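Local structure of protein induced by osmotic stress (Scheffersomyces stipitis, 5YWN) at residues Gly102-Leu107 with Glu171-Glu176; Glu176-Glu179 with Asn184-Leu187. The protein is an NADP-dependent reductase acting on haloketones, with the Rossmann fold of the dihydroflavonol-4-reductase group of the epimerase/dehydratase family. The protein carries 1 engineered substitution. All coordinates share one frame; numbering follows the deposited sequence.

How the contacts relate
Followed from the N terminus, the chain runs through helix 91-113, joins the sheet as strand 119-123, and returns as helix 159-181 before entering strand 186-192. Contact 1 closes the longer loop, 63 residues between Leu107 and Glu171, by laying the two helices side by side. Contact 2 closes a tight one, with four residues between Glu179 and Asn184, just ahead of the next strand. The loops follow in series, neither nesting nor crossing, and meet at the shared Glu176. They also touch in space: Leu107 meets Phe177 through its carbonyl oxygen and Phe185 through a methyl, and Ala174 and Trp175 meet Leu187, making one continuous packed layer between helices and sheet.

Contact 1: residues Gly102-Leu107 with Glu171-Glu176; sequences GTKYVL and ERAAWE
Lys104 lays its aliphatic chain alongside the methyl of Ala173, with CE 3.7 Å and CG 3.9 Å from Ala173 CB. With CG beside the backbone N (chi1 -76°) and an extended chain beyond, the methylenes run past the alanine while the ammonium continues toward solvent. There, Lys104 NZ lies 5.2 Å from Glu176 OE1, an opposite charge not in contact, which may exert a mild attraction. Lysine suits this border, being greasy along its stem and charged at its end.

Deeper in, one branch of Leu107 does the touching: CD1 comes within 3.6 Å of Ala174 CA and also rests on its methyl. Thr103 adds a looser apolar touch, CG2 to Ala174 CB at 4.3 Å, while its OG1 is turned to Ala99 O of its own helix and to His79. No hydrogen bond joins the two segments. Consecutive alanines keep the interface slim, and the axes approach to 9.1 Å while running 25° from parallel.

On the far flank, Trp175 NE1 donates to Glu171 OE2 (3.0 Å), which lies in the indole plane. That carboxylate also forms a salt bridge with Arg258 and hydrogen bonds with Ser124 and Asn191, so its buried charge is probably well compensated. Helices 91-113 and 159-181 are neighbouring layer helices of the Rossmann fold: Thr103 and Leu107 rest on strand 119-123, and Ala174 on strand 186-192.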
ATOM      1  N   GLY A 102       8.302  13.957   5.013  1.00 23.43           N
ATOM      2  CA  GLY A 102       8.325  13.636   3.624  1.00 24.38           C
ATOM      3  C   GLY A 102       6.983  13.952   2.977  1.00 24.47           C
ATOM      4  O   GLY A 102       6.961  14.495   1.927  1.00 23.25           O
ATOM      5  N   THR A 103       5.896  13.618   3.631  1.00 18.19           N
ATOM      6  CA  THR A 103       4.595  13.946   3.135  1.00 22.13           C
ATOM      7  C   THR A 103       4.293  15.474   3.082  1.00 24.79           C
ATOM      8  O   THR A 103       3.879  15.954   2.116  1.00 21.54           O
ATOM      9  CB  THR A 103       3.482  13.139   3.839  1.00 22.76           C
ATOM     10  OG1 THR A 103       3.625  11.756   3.565  1.00 20.87           O
ATOM     11  CG2 THR A 103       2.191  13.575   3.433  1.00 19.53           C
ATOM     12  N   LYS A 104       4.613  16.180   4.139  1.00 20.99           N
ATOM     13  CA  LYS A 104       4.469  17.599   4.232  1.00 25.64           C
ATOM     14  C   LYS A 104       5.286  18.315   3.132  1.00 24.15           C
ATOM     15  O   LYS A 104       4.816  19.185   2.496  1.00 24.26           O
ATOM     16  CB  LYS A 104       4.981  18.045   5.614  1.00 22.33           C
ATOM     17  CG  LYS A 104       4.061  17.774   6.774  1.00 20.09           C
ATOM     18  CD  LYS A 104       4.497  18.478   8.032  1.00 25.93           C
ATOM     19  CE  LYS A 104       3.688  18.049   9.214  1.00 30.70           C
ATOM     20  NZ  LYS A 104       3.985  18.777  10.454  1.00 39.12           N
ATOM     21  N   TYR A 105       6.503  17.900   2.931  1.00 23.11           N
ATOM     22  CA  TYR A 105       7.376  18.437   1.901  1.00 25.86           C
ATOM     23  C   TYR A 105       6.956  18.135   0.430  1.00 27.02           C
ATOM     24  O   TYR A 105       7.148  18.942  -0.423  1.00 25.93           O
ATOM     25  CB  TYR A 105       8.836  18.150   2.209  1.00 22.93           C
ATOM     26  CG  TYR A 105       9.290  18.665   3.552  1.00 24.81           C
ATOM     27  CD1 TYR A 105       8.520  19.515   4.283  1.00 28.39           C
ATOM     28  CD2 TYR A 105      10.481  18.281   4.080  1.00 28.30           C
ATOM     29  CE1 TYR A 105       8.932  19.986   5.498  1.00 31.75           C
ATOM     30  CE2 TYR A 105      10.919  18.749   5.277  1.00 30.98           C
ATOM     31  CZ  TYR A 105      10.126  19.585   5.989  1.00 32.58           C
ATOM     32  OH  TYR A 105      10.557  20.041   7.156  1.00 38.11           O
ATOM     33  N   VAL A 106       6.399  16.967   0.181  1.00 24.06           N
ATOM     34  CA  VAL A 106       5.911  16.655  -1.141  1.00 23.72           C
ATOM     35  C   VAL A 106       4.780  17.627  -1.504  1.00 24.52           C
ATOM     36  O   VAL A 106       4.785  18.185  -2.524  1.00 20.72           O
ATOM     37  CB  VAL A 106       5.369  15.209  -1.214  1.00 27.38           C
ATOM     38  CG1 VAL A 106       4.471  14.952  -2.390  1.00 25.39           C
ATOM     39  CG2 VAL A 106       6.493  14.237  -1.270  1.00 30.93           C
ATOM     40  N   LEU A 107       3.838  17.769  -0.605  1.00 23.07           N
ATOM     41  CA  LEU A 107       2.721  18.594  -0.852  1.00 21.84           C
ATOM     42  C   LEU A 107       3.140  20.050  -1.074  1.00 23.60           C
ATOM     43  O   LEU A 107       2.650  20.671  -1.927  1.00 23.22           O
ATOM     44  CB  LEU A 107       1.693  18.457   0.244  1.00 21.47           C
ATOM     45  CG  LEU A 107       1.065  17.094   0.431  1.00 20.13           C
ATOM     46  CD1 LEU A 107       0.263  17.031   1.704  1.00 22.23           C
ATOM     47  CD2 LEU A 107       0.252  16.690  -0.754  1.00 18.42           C
ATOM     48  N   GLU A 171      -0.979  11.310   7.294  1.00 18.86           N
ATOM     49  CA  GLU A 171      -2.302  11.528   6.750  1.00 17.40           C
ATOM     50  C   GLU A 171      -3.016  12.764   7.309  1.00 20.04           C
ATOM     51  O   GLU A 171      -3.546  13.516   6.575  1.00 23.24           O
ATOM     52  CB  GLU A 171      -3.205  10.297   6.824  1.00 17.76           C
ATOM     53  CG  GLU A 171      -4.432  10.385   5.915  1.00 23.22           C
ATOM     54  CD  GLU A 171      -5.583   9.427   6.171  1.00 21.22           C
ATOM     55  OE1 GLU A 171      -5.409   8.360   6.684  1.00 17.34           O
ATOM     56  OE2 GLU A 171      -6.676   9.801   5.826  1.00 22.46           O
ATOM     57  N   ARG A 172      -2.933  12.961   8.608  1.00 21.02           N
ATOM     58  CA  ARG A 172      -3.446  14.143   9.245  1.00 21.76           C
ATOM     59  C   ARG A 172      -2.752  15.399   8.674  1.00 21.60           C
ATOM     60  O   ARG A 172      -3.368  16.335   8.392  1.00 21.38           O
ATOM     61  CB  ARG A 172      -3.260  14.072  10.740  1.00 22.85           C
ATOM     62  CG  ARG A 172      -4.221  13.199  11.520  1.00 20.04           C
ATOM     63  CD  ARG A 172      -3.900  13.290  12.990  1.00 31.88           C
ATOM     64  NE  ARG A 172      -4.537  12.337  13.857  1.00 29.40           N
ATOM     65  CZ  ARG A 172      -5.793  12.381  14.236  1.00 28.73           C
ATOM     66  NH1 ARG A 172      -6.258  11.478  15.040  1.00 28.44           N
ATOM     67  NH2 ARG A 172      -6.573  13.319  13.834  1.00 26.54           N
ATOM     68  N   ALA A 173      -1.467  15.328   8.480  1.00 20.42           N
ATOM     69  CA  ALA A 173      -0.718  16.400   7.921  1.00 24.21           C
ATOM     70  C   ALA A 173      -1.165  16.729   6.496  1.00 22.54           C
ATOM     71  O   ALA A 173      -1.299  17.834   6.167  1.00 22.07           O
ATOM     72  CB  ALA A 173       0.753  16.108   7.970  1.00 23.06           C
ATOM     73  N   ALA A 174      -1.441  15.714   5.712  1.00 21.44           N
ATOM     74  CA  ALA A 174      -1.929  15.900   4.364  1.00 20.89           C
ATOM     75  C   ALA A 174      -3.289  16.631   4.352  1.00 21.64           C
ATOM     76  O   ALA A 174      -3.430  17.599   3.702  1.00 16.84           O
ATOM     77  CB  ALA A 174      -2.021  14.582   3.655  1.00 19.31           C
ATOM     78  N   TRP A 175      -4.221  16.186   5.171  1.00 18.14           N
ATOM     79  CA  TRP A 175      -5.492  16.849   5.312  1.00 21.34           C
ATOM     80  C   TRP A 175      -5.333  18.278   5.844  1.00 24.96           C
ATOM     81  O   TRP A 175      -5.971  19.174   5.374  1.00 24.08           O
ATOM     82  CB  TRP A 175      -6.480  16.039   6.126  1.00 21.08           C
ATOM     83  CG  TRP A 175      -6.896  14.749   5.454  1.00 23.22           C
ATOM     84  CD1 TRP A 175      -6.680  13.522   5.901  1.00 19.40           C
ATOM     85  CD2 TRP A 175      -7.558  14.605   4.215  1.00 20.88           C
ATOM     86  NE1 TRP A 175      -7.162  12.610   5.059  1.00 21.15           N
ATOM     87  CE2 TRP A 175      -7.707  13.232   3.993  1.00 22.34           C
ATOM     88  CE3 TRP A 175      -8.030  15.490   3.263  1.00 22.91           C
ATOM     89  CZ2 TRP A 175      -8.320  12.727   2.885  1.00 20.62           C
ATOM     90  CZ3 TRP A 175      -8.630  14.993   2.156  1.00 21.73           C
ATOM     91  CH2 TRP A 175      -8.779  13.615   1.976  1.00 23.46           C
ATOM     92  N   GLU A 176      -4.426  18.458   6.778  1.00 21.61           N
ATOM     93  CA  GLU A 176      -4.136  19.755   7.304  1.00 22.91           C
ATOM     94  C   GLU A 176      -3.585  20.716   6.238  1.00 25.16           C
ATOM     95  O   GLU A 176      -3.965  21.822   6.190  1.00 24.91           O
ATOM     96  CB  GLU A 176      -3.198  19.701   8.480  1.00 26.00           C
ATOM     97  CG  GLU A 176      -3.089  21.007   9.198  1.00 34.09           C
ATOM     98  CD  GLU A 176      -1.711  21.270   9.751  1.00 49.70           C
ATOM     99  OE1 GLU A 176      -1.024  20.316  10.193  1.00 54.31           O
ATOM    100  OE2 GLU A 176      -1.306  22.442   9.762  1.00 55.00           O
TER

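Contact 2: residues Glu176-Glu179 with Asn184-Leu187; sequences EFVE and NFAL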
ATOM      1  N   GLU A 176      -4.426  18.458   6.778  1.00 21.61           N
ATOM      2  CA  GLU A 176      -4.136  19.755   7.304  1.00 22.91           C
ATOM      3  C   GLU A 176      -3.585  20.716   6.238  1.00 25.16           C
ATOM      4  O   GLU A 176      -3.965  21.822   6.190  1.00 24.91           O
ATOM      5  CB  GLU A 176      -3.198  19.701   8.480  1.00 26.00           C
ATOM      6  CG  GLU A 176      -3.089  21.007   9.198  1.00 34.09           C
ATOM      7  CD  GLU A 176      -1.711  21.270   9.751  1.00 49.70           C
ATOM      8  OE1 GLU A 176      -1.024  20.316  10.193  1.00 54.31           O
ATOM      9  OE2 GLU A 176      -1.306  22.442   9.762  1.00 55.00           O
ATOM     10  N   PHE A 177      -2.719  20.225   5.387  1.00 22.14           N
ATOM     11  CA  PHE A 177      -2.156  21.022   4.347  1.00 25.35           C
ATOM     12  C   PHE A 177      -3.236  21.536   3.423  1.00 25.87           C
ATOM     13  O   PHE A 177      -3.238  22.660   3.087  1.00 26.25           O
ATOM     14  CB  PHE A 177      -1.161  20.194   3.543  1.00 24.60           C
ATOM     15  CG  PHE A 177      -0.505  20.925   2.417  1.00 25.41           C
ATOM     16  CD1 PHE A 177      -1.091  20.979   1.176  1.00 23.97           C
ATOM     17  CD2 PHE A 177       0.692  21.517   2.593  1.00 25.89           C
ATOM     18  CE1 PHE A 177      -0.492  21.612   0.148  1.00 23.89           C
ATOM     19  CE2 PHE A 177       1.309  22.161   1.566  1.00 25.46           C
ATOM     20  CZ  PHE A 177       0.711  22.220   0.348  1.00 27.30           C
ATOM     21  N   VAL A 178      -4.144  20.682   3.055  1.00 22.10           N
ATOM     22  CA  VAL A 178      -5.178  21.059   2.165  1.00 25.21           C
ATOM     23  C   VAL A 178      -6.007  22.159   2.793  1.00 25.79           C
ATOM     24  O   VAL A 178      -6.329  23.078   2.143  1.00 27.35           O
ATOM     25  CB  VAL A 178      -6.057  19.859   1.752  1.00 27.48           C
ATOM     26  CG1 VAL A 178      -7.305  20.302   1.059  1.00 27.03           C
ATOM     27  CG2 VAL A 178      -5.308  18.906   0.861  1.00 25.02           C
ATOM     28  N   GLU A 179      -6.336  22.032   4.052  1.00 23.64           N
ATOM     29  CA  GLU A 179      -7.085  23.045   4.724  1.00 25.51           C
ATOM     30  C   GLU A 179      -6.362  24.383   4.838  1.00 27.80           C
ATOM     31  O   GLU A 179      -6.920  25.386   4.622  1.00 27.60           O
ATOM     32  CB  GLU A 179      -7.429  22.555   6.141  1.00 24.24           C
ATOM     33  CG  GLU A 179      -8.411  21.412   6.219  1.00 25.97           C
ATOM     34  CD  GLU A 179      -8.470  20.715   7.593  1.00 32.97           C
ATOM     35  OE1 GLU A 179      -8.065  21.301   8.580  1.00 30.82           O
ATOM     36  OE2 GLU A 179      -8.947  19.596   7.659  1.00 30.94           O
ATOM     37  N   ASN A 184      -4.104  23.983  -5.521  1.00 23.81           N
ATOM     38  CA  ASN A 184      -4.800  23.737  -6.743  1.00 26.36           C
ATOM     39  C   ASN A 184      -5.394  22.330  -6.823  1.00 28.02           C
ATOM     40  O   ASN A 184      -6.298  22.140  -7.496  1.00 27.36           O
ATOM     41  CB  ASN A 184      -3.934  24.011  -7.962  1.00 23.84           C
ATOM     42  CG  ASN A 184      -3.620  25.489  -8.150  1.00 25.18           C
ATOM     43  OD1 ASN A 184      -4.163  26.323  -7.525  1.00 23.64           O
ATOM     44  ND2 ASN A 184      -2.735  25.760  -9.011  1.00 26.18           N
ATOM     45  N   PHE A 185      -4.793  21.373  -6.160  1.00 23.87           N
ATOM     46  CA  PHE A 185      -5.231  20.006  -6.246  1.00 25.37           C
ATOM     47  C   PHE A 185      -6.260  19.612  -5.215  1.00 25.77           C
ATOM     48  O   PHE A 185      -6.303  20.156  -4.188  1.00 26.97           O
ATOM     49  CB  PHE A 185      -4.053  19.065  -6.173  1.00 22.27           C
ATOM     50  CG  PHE A 185      -3.229  19.203  -4.932  1.00 23.40           C
ATOM     51  CD1 PHE A 185      -3.588  18.596  -3.768  1.00 20.89           C
ATOM     52  CD2 PHE A 185      -2.080  19.908  -4.945  1.00 20.92           C
ATOM     53  CE1 PHE A 185      -2.815  18.709  -2.646  1.00 22.75           C
ATOM     54  CE2 PHE A 185      -1.300  20.038  -3.837  1.00 21.13           C
ATOM     55  CZ  PHE A 185      -1.663  19.440  -2.678  1.00 22.54           C
ATOM     56  N   ALA A 186      -7.064  18.637  -5.548  1.00 26.37           N
ATOM     57  CA  ALA A 186      -7.866  17.908  -4.611  1.00 25.42           C
ATOM     58  C   ALA A 186      -7.136  16.647  -4.076  1.00 25.03           C
ATOM     59  O   ALA A 186      -6.445  15.970  -4.782  1.00 24.64           O
ATOM     60  CB  ALA A 186      -9.173  17.541  -5.217  1.00 25.57           C
ATOM     61  N   LEU A 187      -7.342  16.359  -2.825  1.00 21.85           N
ATOM     62  CA  LEU A 187      -6.680  15.268  -2.195  1.00 22.98           C
ATOM     63  C   LEU A 187      -7.631  14.144  -1.914  1.00 21.37           C
ATOM     64  O   LEU A 187      -8.751  14.349  -1.594  1.00 20.55           O
ATOM     65  CB  LEU A 187      -6.021  15.686  -0.892  1.00 22.77           C
ATOM     66  CG  LEU A 187      -5.385  14.643   0.039  1.00 21.23           C
ATOM     67  CD1 LEU A 187      -4.231  13.942  -0.613  1.00 19.94           C
ATOM     68  CD2 LEU A 187      -4.955  15.229   1.369  1.00 22.71           C
TER
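Val178 presses one methyl into Leu187: CG2 sits 3.7 Å from both Leu187 CB and Leu187 CD2, so the leucine is met at the base of its side chain and at one branch. This is the snug part of the contact. Val178 places CG1 anti to the backbone N (chi1 168°), which leaves CG2 as the branch facing the strand. The same methyl also brushes Phe185 CE1, more loosely, at 4.3 Å. A beta-branched residue suits this place, since its short, stiff side chain offers a methyl without reaching far from the helix.

Beside it, the two phenylalanines meet through their outer carbons, Phe177 CE1 lying 3.8 Å from Phe185 CZ. The side chains cross at about a right angle. Phe185 takes the less common position between its backbone N and carbonyl carbon (chi1 58°), and its ring reaches the helix although its CB does not point straight at it. Both rings also pack on Leu107 of helix 91-113, a buried setting in which large flat groups fill the angle between two helices and the sheet.

The geometry is that of the second half of a beta-alpha-beta crossover in a Rossmann fold: helix 159-181 ends, a short turn reverses the chain, and strand 186-192 enters the parallel sheet. Ala186 bonds through its backbone to Thr118 and Val120, and Leu187 to Gly256, the two residues thus engaging different neighbours.

Toward solvent the character changes. Val178 is itself partly exposed, and the helix and turn present the polar Glu179 and Asn184 to solvent, Asn184 ND2 bonding to Pro115 O and fastening the turn to the chain that leads into strand 119-123.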